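PDB 3I3G: N-acetyltransferase from Trypanosoma brucei, which probably transfers the acetyl group of acetyl-CoA to D-glucosamine 6-phosphate, an early step in making UDP-N-acetylglucosamine. Local coordinates for residues A[86-89]-A[95-98]. Numbering follows the deposited sequence.
Sequences QPKF and AVGH
Q86 and V96 face each other as an antiparallel hydrogen-bonded pair, joined by two backbone bonds. Q86 N gives a straight bond to V96 O at 3.0 Å, whereas V96 N reaches Q86 O at 2.8 Å from above the carbonyl plane, 36° out of it. The methyl group of A95 packs beside the same carbonyl, its CB 3.4 Å from Q86 O and 3.8 Å from P87 CA. On the face of the sheet that carries Q86 and V96, the side chain of K88 runs obliquely past the valine. V96 CG2, placed beside its own backbone N with CG1 anti to it (chi1 170°), lies alongside the bent lysine chain, 4.1 Å from K88 CG and CE and 4.0 Å from K88 NZ, in loose van der Waals contact. The Q86 side chain extends toward H98, crossing it at about a right angle, with the amide and imidazole planes 79° apart; the model probably has this amide turned over, which leaves its polar pairing doubtful.

The pair lies at the loop end of the hairpin formed by strands 76-86 and 96-104, in the central sheet of the GNAT fold. Strand 96-104 is flanked on its other edge by strand 132-137, where V96 packs on K132 and I134.

Bent at chi2 and chi4, K88 carries its ammonium back over V96 to a salt bridge with D101 of the second subunit. R59 of that subunit donates a hydrogen bond to P87 O, and the ring of F89 meets H34 of the same neighbour nearly perpendicularly.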
# COMPACT_ATOMS: atom_id res chain seq x y z
N GLN A 86 -1.27 -3.96 -6.40
CA GLN A 86 -0.14 -4.81 -6.03
C GLN A 86 -0.42 -6.29 -6.27
O GLN A 86 -1.29 -6.87 -5.62
CB GLN A 86 0.26 -4.57 -4.58
CG GLN A 86 0.94 -3.24 -4.34
CD GLN A 86 1.13 -2.94 -2.87
OE1 GLN A 86 0.32 -3.33 -2.03
NE2 GLN A 86 2.22 -2.24 -2.54
N PRO A 87 0.33 -6.89 -7.20
CA PRO A 87 0.22 -8.32 -7.47
C PRO A 87 0.76 -9.13 -6.30
O PRO A 87 1.73 -8.72 -5.67
CB PRO A 87 1.11 -8.52 -8.71
CG PRO A 87 1.40 -7.14 -9.23
CD PRO A 87 1.35 -6.24 -8.04
N LYS A 88 0.13 -10.26 -6.02
CA LYS A 88 0.58 -11.14 -4.94
C LYS A 88 0.95 -12.50 -5.51
O LYS A 88 0.50 -12.88 -6.59
CB LYS A 88 -0.53 -11.31 -3.90
CG LYS A 88 -1.04 -10.01 -3.30
CD LYS A 88 0.08 -9.24 -2.64
CE LYS A 88 -0.46 -8.21 -1.66
NZ LYS A 88 -1.10 -8.86 -0.48
N PHE A 89 1.78 -13.24 -4.77
CA PHE A 89 2.10 -14.61 -5.16
C PHE A 89 0.95 -15.53 -4.78
O PHE A 89 0.73 -16.56 -5.42
CB PHE A 89 3.39 -15.08 -4.48
CG PHE A 89 4.62 -14.34 -4.92
CD1 PHE A 89 5.25 -13.45 -4.07
CD2 PHE A 89 5.13 -14.53 -6.19
CE1 PHE A 89 6.38 -12.77 -4.48
CE2 PHE A 89 6.25 -13.85 -6.61
CZ PHE A 89 6.88 -12.97 -5.75
N ALA A 95 -4.24 -9.62 -7.84
CA ALA A 95 -3.70 -8.43 -7.19
C ALA A 95 -4.64 -7.87 -6.12
O ALA A 95 -5.81 -8.23 -6.05
CB ALA A 95 -3.36 -7.37 -8.22
N VAL A 96 -4.09 -6.98 -5.30
CA VAL A 96 -4.87 -6.27 -4.30
C VAL A 96 -4.86 -4.77 -4.62
O VAL A 96 -3.81 -4.19 -4.85
CB VAL A 96 -4.31 -6.48 -2.89
CG1 VAL A 96 -4.98 -5.54 -1.90
CG2 VAL A 96 -4.47 -7.93 -2.46
N GLY A 97 -6.05 -4.17 -4.64
CA GLY A 97 -6.16 -2.74 -4.88
C GLY A 97 -6.04 -1.94 -3.60
O GLY A 97 -6.87 -2.07 -2.69
N HIS A 98 -5.00 -1.12 -3.52
CA HIS A 98 -4.78 -0.27 -2.35
C HIS A 98 -5.21 1.16 -2.65
O HIS A 98 -4.57 1.85 -3.45
CB HIS A 98 -3.30 -0.28 -1.96
CG HIS A 98 -2.79 -1.63 -1.54
ND1 HIS A 98 -2.58 -1.97 -0.23
CD2 HIS A 98 -2.45 -2.71 -2.27
CE1 HIS A 98 -2.13 -3.21 -0.16
NE2 HIS A 98 -2.04 -3.68 -1.39